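Local coordinates for oxidase/hydroxylase (Streptomyces hygroscopicus subsp. hygroscopicus, PDB 4XCB), which probably works as a metal- and 2-oxoglutarate-dependent dioxygenase of the PhyH family, binding nickel, 2-oxoglutarate and a hygromycin B variant in one active-site pocket, at residues 20-25 / 191-196; 37-42 / 221-226; 77-80 / 85-88. One frame throughout, in Å; residues are numbered along the deposited sequence.

Interaction 1: 20-25 / 191-196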
loop_
_atom_site.group_PDB
_atom_site.type_symbol
_atom_site.label_atom_id
_atom_site.label_comp_id
_atom_site.label_asym_id
_atom_site.label_seq_id
_atom_site.Cartn_x
_atom_site.Cartn_y
_atom_site.Cartn_z
ATOM N N PHE A 20 0.346 -2.825 18.915
ATOM C CA PHE A 20 0.471 -2.240 20.238
ATOM C C PHE A 20 1.820 -2.585 20.819
ATOM O O PHE A 20 2.582 -3.355 20.234
ATOM C CB PHE A 20 -0.664 -2.699 21.165
ATOM C CG PHE A 20 -0.585 -4.137 21.570
ATOM C CD1 PHE A 20 -0.964 -5.145 20.696
ATOM C CD2 PHE A 20 -0.166 -4.477 22.838
ATOM C CE1 PHE A 20 -0.910 -6.477 21.089
ATOM C CE2 PHE A 20 -0.106 -5.805 23.231
ATOM C CZ PHE A 20 -0.476 -6.801 22.353
ATOM N N LEU A 21 2.136 -1.966 21.944
ATOM C CA LEU A 21 3.394 -2.215 22.614
ATOM C C LEU A 21 3.204 -1.985 24.098
ATOM O O LEU A 21 2.720 -0.930 24.524
ATOM C CB LEU A 21 4.511 -1.339 22.052
ATOM C CG LEU A 21 5.835 -1.580 22.765
ATOM C CD1 LEU A 21 6.440 -2.944 22.338
ATOM C CD2 LEU A 21 6.798 -0.423 22.523
ATOM N N VAL A 22 3.541 -2.996 24.895
ATOM C CA VAL A 22 3.503 -2.848 26.336
ATOM C C VAL A 22 4.878 -2.415 26.801
ATOM O O VAL A 22 5.879 -3.101 26.545
ATOM C CB VAL A 22 3.086 -4.140 27.051
ATOM C CG1 VAL A 22 3.385 -4.027 28.534
ATOM C CG2 VAL A 22 1.607 -4.421 26.818
ATOM N N ILE A 23 4.926 -1.250 27.443
ATOM C CA ILE A 23 6.173 -0.719 27.963
ATOM C C ILE A 23 6.100 -0.848 29.470
ATOM O O ILE A 23 5.321 -0.155 30.117
ATOM C CB ILE A 23 6.406 0.740 27.537
ATOM C CG1 ILE A 23 6.177 0.902 26.031
ATOM C CG2 ILE A 23 7.813 1.174 27.908
ATOM C CD1 ILE A 23 6.477 2.305 25.510
ATOM N N PRO A 24 6.878 -1.777 30.041
ATOM C CA PRO A 24 6.732 -2.058 31.467
ATOM C C PRO A 24 7.372 -1.016 32.387
ATOM O O PRO A 24 8.421 -0.447 32.072
ATOM C CB PRO A 24 7.438 -3.411 31.621
ATOM C CG PRO A 24 8.484 -3.386 30.574
ATOM C CD PRO A 24 7.869 -2.667 29.402
ATOM N N GLY A 25 6.723 -0.787 33.524
ATOM C CA GLY A 25 7.298 -0.000 34.597
ATOM C C GLY A 25 7.653 1.437 34.278
ATOM O O GLY A 25 8.624 1.959 34.808
ATOM N N SER A 191 -6.496 -12.671 21.610
ATOM C CA SER A 191 -5.441 -12.871 22.590
ATOM C C SER A 191 -5.566 -11.872 23.726
ATOM O O SER A 191 -6.140 -10.800 23.554
ATOM C CB SER A 191 -4.065 -12.748 21.941
ATOM O OG SER A 191 -3.870 -13.774 20.981
ATOM N N ASP A 192 -5.010 -12.238 24.875
ATOM C CA ASP A 192 -5.058 -11.408 26.071
ATOM C C ASP A 192 -3.704 -10.797 26.379
ATOM O O ASP A 192 -2.654 -11.371 26.050
ATOM C CB ASP A 192 -5.521 -12.230 27.271
ATOM C CG ASP A 192 -6.929 -12.736 27.117
ATOM O OD1 ASP A 192 -7.856 -11.935 27.333
ATOM O OD2 ASP A 192 -7.113 -13.934 26.798
ATOM N N VAL A 193 -3.743 -9.641 27.037
ATOM C CA VAL A 193 -2.537 -8.923 27.433
ATOM C C VAL A 193 -2.605 -8.604 28.911
ATOM O O VAL A 193 -3.581 -8.014 29.374
ATOM C CB VAL A 193 -2.367 -7.601 26.656
ATOM C CG1 VAL A 193 -1.137 -6.849 27.155
ATOM C CG2 VAL A 193 -2.271 -7.861 25.167
ATOM N N PHE A 194 -1.571 -8.986 29.656
ATOM C CA PHE A 194 -1.561 -8.749 31.091
ATOM C C PHE A 194 -0.601 -7.627 31.424
ATOM O O PHE A 194 0.429 -7.469 30.776
ATOM C CB PHE A 194 -1.203 -10.042 31.822
ATOM C CG PHE A 194 -2.078 -11.187 31.430
ATOM C CD1 PHE A 194 -3.455 -11.072 31.526
ATOM C CD2 PHE A 194 -1.538 -12.344 30.909
ATOM C CE1 PHE A 194 -4.284 -12.104 31.147
ATOM C CE2 PHE A 194 -2.363 -13.394 30.524
ATOM C CZ PHE A 194 -3.737 -13.273 30.640
ATOM N N VAL A 195 -0.965 -6.802 32.401
ATOM C CA VAL A 195 -0.155 -5.634 32.723
ATOM C C VAL A 195 -0.022 -5.436 34.221
ATOM O O VAL A 195 -0.821 -5.959 34.999
ATOM C CB VAL A 195 -0.749 -4.328 32.105
ATOM C CG1 VAL A 195 -0.614 -4.335 30.587
ATOM C CG2 VAL A 195 -2.198 -4.148 32.517
ATOM N N ARG A 196 0.985 -4.661 34.612
ATOM C CA ARG A 196 1.172 -4.262 36.003
ATOM C C ARG A 196 0.918 -2.776 36.144
ATOM O O ARG A 196 1.019 -2.036 35.161
ATOM C CB ARG A 196 2.581 -4.608 36.485
ATOM C CG ARG A 196 2.827 -6.100 36.562
ATOM C CD ARG A 196 2.078 -6.735 37.724
ATOM N NE ARG A 196 2.604 -8.072 37.989
ATOM C CZ ARG A 196 2.260 -8.838 39.022
ATOM N NH1 ARG A 196 1.376 -8.411 39.915
ATOM N NH2 ARG A 196 2.809 -10.041 39.158
#
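In the double-stranded beta helix, F20 and V22 of edge strand 20-23 in the larger sheet meet V193 of edge strand 190-193 in the smaller one and V195 in the loop that follows. No hydrogen bond joins 20-25 to 191-196; the two sheets meet here through apolar side chains alone. V193 does most of the work because its two methyls are divided between two partners. With CG1 anti to the backbone N (chi1 177°), that branch points at V22, and V193 CG1 lies 3.7 Å from V22 CG2, methyl tip to methyl tip. The other branch serves the phenylalanine: V193 CG2 sits 3.5 Å from F20 CZ and touches CE2 of the same ring almost as closely, the two side chains sliding past each other. V195, beside the 2-oxoglutarate-binding residue Y144, adds a looser touch, its CG1 4.4 Å from V22 CG2. An alanine in place of V193 would remove both gamma methyls and would probably leave the far end of the F20 ring and V22 CG2 without their main packing partner across the sheets. Around the contact, F20 packs on L201 and L203 of strand 200-204 and meets the ring of Y158 with planes at about 60°, V193 rests on F156 and Y158 of strand 156-159, and L21 packs against I14 and F15 of helix 9-18.

Interaction 2: 37-42 / 221-226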
loop_
_atom_site.group_PDB
_atom_site.type_symbol
_atom_site.label_atom_id
_atom_site.label_comp_id
_atom_site.label_asym_id
_atom_site.label_seq_id
_atom_site.Cartn_x
_atom_site.Cartn_y
_atom_site.Cartn_z
ATOM N N SER A 37 -4.504 8.743 43.901
ATOM C CA SER A 37 -4.996 9.735 44.854
ATOM C C SER A 37 -5.767 10.840 44.163
ATOM O O SER A 37 -6.843 11.232 44.614
ATOM C CB SER A 37 -3.845 10.352 45.647
ATOM O OG SER A 37 -4.275 11.547 46.298
ATOM N N GLU A 38 -5.209 11.350 43.069
ATOM C CA GLU A 38 -5.843 12.432 42.332
ATOM C C GLU A 38 -7.202 11.996 41.767
ATOM O O GLU A 38 -8.188 12.712 41.914
ATOM C CB GLU A 38 -4.928 12.932 41.216
ATOM C CG GLU A 38 -5.458 14.171 40.496
ATOM C CD GLU A 38 -5.182 15.481 41.234
ATOM O OE1 GLU A 38 -4.933 15.462 42.453
ATOM O OE2 GLU A 38 -5.210 16.542 40.581
ATOM N N LEU A 39 -7.269 10.810 41.161
ATOM C CA LEU A 39 -8.540 10.342 40.609
ATOM C C LEU A 39 -9.617 10.243 41.681
ATOM O O LEU A 39 -10.776 10.571 41.441
ATOM C CB LEU A 39 -8.369 8.993 39.923
ATOM C CG LEU A 39 -7.612 8.995 38.596
ATOM C CD1 LEU A 39 -7.334 7.566 38.204
ATOM C CD2 LEU A 39 -8.395 9.694 37.496
ATOM N N GLU A 40 -9.230 9.807 42.875
ATOM C CA GLU A 40 -10.189 9.695 43.971
ATOM C C GLU A 40 -10.805 11.043 44.327
ATOM O O GLU A 40 -11.923 11.101 44.837
ATOM C CB GLU A 40 -9.521 9.081 45.200
ATOM C CG GLU A 40 -9.037 7.658 44.973
ATOM C CD GLU A 40 -8.551 6.988 46.245
ATOM O OE1 GLU A 40 -8.830 7.516 47.344
ATOM O OE2 GLU A 40 -7.888 5.930 46.146
ATOM N N ARG A 41 -10.074 12.120 44.049
ATOM C CA ARG A 41 -10.546 13.472 44.311
ATOM C C ARG A 41 -11.214 14.138 43.103
ATOM O O ARG A 41 -11.457 15.344 43.111
ATOM C CB ARG A 41 -9.379 14.341 44.790
ATOM C CG ARG A 41 -8.983 14.106 46.239
ATOM C CD ARG A 41 -7.803 14.979 46.646
ATOM N NE ARG A 41 -6.520 14.383 46.290
ATOM C CZ ARG A 41 -5.772 14.788 45.270
ATOM N NH1 ARG A 41 -6.181 15.787 44.501
ATOM N NH2 ARG A 41 -4.618 14.195 45.018
ATOM N N LEU A 42 -11.504 13.364 42.062
ATOM C CA LEU A 42 -12.157 13.916 40.880
ATOM C C LEU A 42 -13.504 13.254 40.647
ATOM O O LEU A 42 -13.749 12.144 41.115
ATOM C CB LEU A 42 -11.278 13.746 39.642
ATOM C CG LEU A 42 -9.937 14.479 39.635
ATOM C CD1 LEU A 42 -9.088 13.967 38.470
ATOM C CD2 LEU A 42 -10.134 15.970 39.540
ATOM N N LEU A 221 -8.420 0.116 37.071
ATOM C CA LEU A 221 -8.213 1.556 36.909
ATOM C C LEU A 221 -7.133 1.898 35.883
ATOM O O LEU A 221 -6.052 1.322 35.884
ATOM C CB LEU A 221 -7.845 2.179 38.259
ATOM C CG LEU A 221 -7.972 3.703 38.343
ATOM C CD1 LEU A 221 -9.412 4.138 38.120
ATOM C CD2 LEU A 221 -7.471 4.191 39.693
ATOM N N LEU A 222 -7.425 2.857 35.015
ATOM C CA LEU A 222 -6.411 3.321 34.085
ATOM C C LEU A 222 -6.759 4.695 33.569
ATOM O O LEU A 222 -7.884 5.157 33.723
ATOM C CB LEU A 222 -6.248 2.360 32.908
ATOM C CG LEU A 222 -7.283 2.477 31.790
ATOM C CD1 LEU A 222 -6.854 1.674 30.588
ATOM C CD2 LEU A 222 -8.649 2.031 32.256
ATOM N N THR A 223 -5.766 5.341 32.970
ATOM C CA THR A 223 -5.975 6.612 32.290
ATOM C C THR A 223 -5.469 6.502 30.860
ATOM O O THR A 223 -4.437 5.888 30.607
ATOM C CB THR A 223 -5.259 7.759 33.019
ATOM O OG1 THR A 223 -3.860 7.457 33.103
ATOM C CG2 THR A 223 -5.822 7.916 34.433
ATOM N N ALA A 224 -6.214 7.068 29.923
ATOM C CA ALA A 224 -5.903 6.929 28.504
ATOM C C ALA A 224 -5.693 8.294 27.883
ATOM O O ALA A 224 -6.492 9.213 28.101
ATOM C CB ALA A 224 -7.018 6.210 27.782
ATOM N N PHE A 225 -4.639 8.418 27.085
ATOM C CA PHE A 225 -4.375 9.682 26.402
ATOM C C PHE A 225 -4.250 9.427 24.919
ATOM O O PHE A 225 -3.503 8.538 24.507
ATOM C CB PHE A 225 -3.116 10.342 26.966
ATOM C CG PHE A 225 -3.215 10.656 28.431
ATOM C CD1 PHE A 225 -3.802 11.833 28.856
ATOM C CD2 PHE A 225 -2.734 9.775 29.377
ATOM C CE1 PHE A 225 -3.908 12.126 30.209
ATOM C CE2 PHE A 225 -2.840 10.051 30.739
ATOM C CZ PHE A 225 -3.431 11.237 31.151
ATOM N N GLY A 226 -4.981 10.208 24.121
ATOM C CA GLY A 226 -5.086 9.962 22.695
ATOM C C GLY A 226 -4.384 11.075 21.960
ATOM O O GLY A 226 -4.559 12.245 22.293
#
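This is helix-on-sheet packing: L39, near the end of helix 29-40, drops onto L221 and T223 on the outward side of strand 220-229 in the larger sheet. It is a buried, wholly apolar contact, and one methyl carries it. L39 CD1 reaches L221 CD2 at 3.7 Å, the two leucines meeting tip to tip, and L221 CG and CD1 lie only slightly farther from the same methyl. L221 presents its fork this way because its CG is turned to the far side from the backbone N (chi1 -164°), which carries the branch point out from the strand toward the helix. Beside it T223 contributes its methyl, with CG2 4.1 Å from L39 CD1, so the leucine end touches two residues that lie two apart on the strand. The backbones stay well separated, with the CA atoms of L39 and T223 9.5 Å apart.

After L39 the backbone is held by bonds three residues apart, R41 N to E38 O at 2.9 Å and L42 N to L39 O at 3.0 Å. R41 folds back over this turn: its NH2 donates to S37 OG at 3.0 Å, tilted 16° from the guanidinium plane, and its NH1 approaches E38 OE1 as a salt bridge, though the 2.4 Å modelled is too short to be trusted in detail. The other oxygen of E38, OE2, is bonded to S62 OG. F65 of helix 63-69 and R95 of strand 86-96 also pack on L39.

L222, between the two contact residues, points away from the helix and touches the bound 2-oxoglutarate. A sheet with helices on its outside and the cosubstrate pocket within is characteristic of the double-stranded beta helix of 2-oxoglutarate-dependent dioxygenases.

Interaction 3: 77-80 / 85-88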
loop_
_atom_site.group_PDB
_atom_site.type_symbol
_atom_site.label_atom_id
_atom_site.label_comp_id
_atom_site.label_asym_id
_atom_site.label_seq_id
_atom_site.Cartn_x
_atom_site.Cartn_y
_atom_site.Cartn_z
ATOM N N PRO A 77 7.600 7.844 22.981
ATOM C CA PRO A 77 7.170 6.713 22.140
ATOM C C PRO A 77 6.018 7.031 21.176
ATOM O O PRO A 77 6.003 6.493 20.069
ATOM C CB PRO A 77 6.744 5.650 23.161
ATOM C CG PRO A 77 6.500 6.383 24.420
ATOM C CD PRO A 77 7.458 7.539 24.418
ATOM N N VAL A 78 5.075 7.886 21.575
ATOM C CA VAL A 78 4.009 8.327 20.655
ATOM C C VAL A 78 4.571 8.957 19.379
ATOM O O VAL A 78 4.143 8.623 18.265
ATOM C CB VAL A 78 3.051 9.329 21.356
ATOM C CG1 VAL A 78 2.151 10.060 20.342
ATOM C CG2 VAL A 78 2.194 8.595 22.394
ATOM N N ARG A 79 5.544 9.850 19.539
ATOM C CA ARG A 79 6.167 10.494 18.388
ATOM C C ARG A 79 6.748 9.491 17.395
ATOM O O ARG A 79 6.731 9.727 16.177
ATOM C CB ARG A 79 7.266 11.449 18.833
ATOM C CG ARG A 79 6.768 12.646 19.563
ATOM C CD ARG A 79 7.899 13.620 19.757
ATOM N NE ARG A 79 7.468 14.687 20.643
ATOM C CZ ARG A 79 6.639 15.660 20.289
ATOM N NH1 ARG A 79 6.150 15.711 19.052
ATOM N NH2 ARG A 79 6.302 16.584 21.181
ATOM N N ASP A 80 7.250 8.372 17.916
ATOM C CA ASP A 80 7.910 7.357 17.093
ATOM C C ASP A 80 6.908 6.496 16.338
ATOM O O ASP A 80 7.299 5.761 15.447
ATOM C CB ASP A 80 8.820 6.458 17.949
ATOM C CG ASP A 80 10.127 7.141 18.339
ATOM O OD1 ASP A 80 10.407 8.266 17.855
ATOM O OD2 ASP A 80 10.893 6.539 19.121
ATOM N N PRO A 85 3.611 16.357 13.327
ATOM C CA PRO A 85 3.367 17.367 14.359
ATOM C C PRO A 85 2.154 16.936 15.172
ATOM O O PRO A 85 1.132 16.580 14.602
ATOM C CB PRO A 85 3.103 18.655 13.560
ATOM C CG PRO A 85 3.743 18.417 12.228
ATOM C CD PRO A 85 3.609 16.932 11.971
ATOM N N LEU A 86 2.298 16.946 16.489
ATOM C CA LEU A 86 1.391 16.269 17.402
ATOM C C LEU A 86 0.371 17.173 18.073
ATOM O O LEU A 86 0.663 18.327 18.410
ATOM C CB LEU A 86 2.213 15.588 18.487
ATOM C CG LEU A 86 1.908 14.180 18.973
ATOM C CD1 LEU A 86 1.507 13.229 17.846
ATOM C CD2 LEU A 86 3.160 13.695 19.679
ATOM N N ARG A 87 -0.806 16.612 18.315
ATOM C CA ARG A 87 -1.827 17.266 19.116
ATOM C C ARG A 87 -2.432 16.258 20.092
ATOM O O ARG A 87 -2.602 15.088 19.761
ATOM C CB ARG A 87 -2.895 17.870 18.207
ATOM C CG ARG A 87 -3.964 18.645 18.927
ATOM C CD ARG A 87 -5.075 19.070 17.972
ATOM N NE ARG A 87 -5.967 19.982 18.670
ATOM C CZ ARG A 87 -7.073 20.510 18.166
ATOM N NH1 ARG A 87 -7.468 20.210 16.935
ATOM N NH2 ARG A 87 -7.794 21.345 18.909
ATOM N N LEU A 88 -2.725 16.701 21.306
ATOM C CA LEU A 88 -3.450 15.894 22.280
ATOM C C LEU A 88 -4.932 15.876 21.936
ATOM O O LEU A 88 -5.567 16.934 21.882
ATOM C CB LEU A 88 -3.221 16.450 23.690
ATOM C CG LEU A 88 -4.027 15.784 24.804
ATOM C CD1 LEU A 88 -3.561 14.365 25.047
ATOM C CD2 LEU A 88 -3.917 16.605 26.089
#
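V78 and R79 of helix 72-82 pack against L86, the first residue of strand 86-96, in a tight helix-to-strand connection that leads the chain into the larger sheet of the double-stranded beta helix. Just four residues separate 77-80 from 85-88.

The purely apolar part belongs to V78. Its CG1, turned to the carbonyl side by chi1 of 166°, lies against the forked end of L86, 3.8 Å from CD2 and 4.1 Å from CD1, the two side chains crossing at a slant. V78 also touches L202 of strand 200-204 and Y227 of strand 220-229, which puts helix 72-82 against a face of the larger sheet.

The second kind of contact is between an aliphatic group and a flat cation. The R79 chain is extended from CG to NE, and a turn at the last torsion (chi4 -74°) swings the guanidinium across it, laying one face over L86 CD2. That methyl therefore meets R79 twice: CG of the arginine is 3.8 Å away and NH1 is 3.7 Å away.

The strongest polar partner of R79 lies in the second subunit. NH2 of R79 forms a salt bridge with E241 OE2 of that subunit, and the other oxygen of the same carboxylate, OE1, accepts a hydrogen bond from the backbone N of L86, so one glutamate ties the helix and the start of the strand together from across the interface. D80 OD1 pairs with R117 NH1 of the second subunit. Over the guanidinium, L86 CD2 stands 3.6 Å above the plane of R79, displaced toward its rim.

All three interactions reach the same six-stranded antiparallel sheet, with centres 18 to 21 Å apart. Interaction 1 joins its edge strand 20-23 to the edge of the smaller sheet, interaction 2 lays helix 29-40 on strand 220-229, and interaction 3 brings helix 72-82 to the neighbouring strand 86-96. Along the chain, 1 and 2 alternate their segments, while 3 is nested within the loops that both close. Interaction 3 touches each of the others: I23 CD1 packs 4.1 Å from P77 CB, and G226 O lies 3.6 Å from L88 CD1. Interactions 1 and 2 thus bring early segments against late ones, and strand 220-229 carries R220 and L222 of the 2-oxoglutarate pocket.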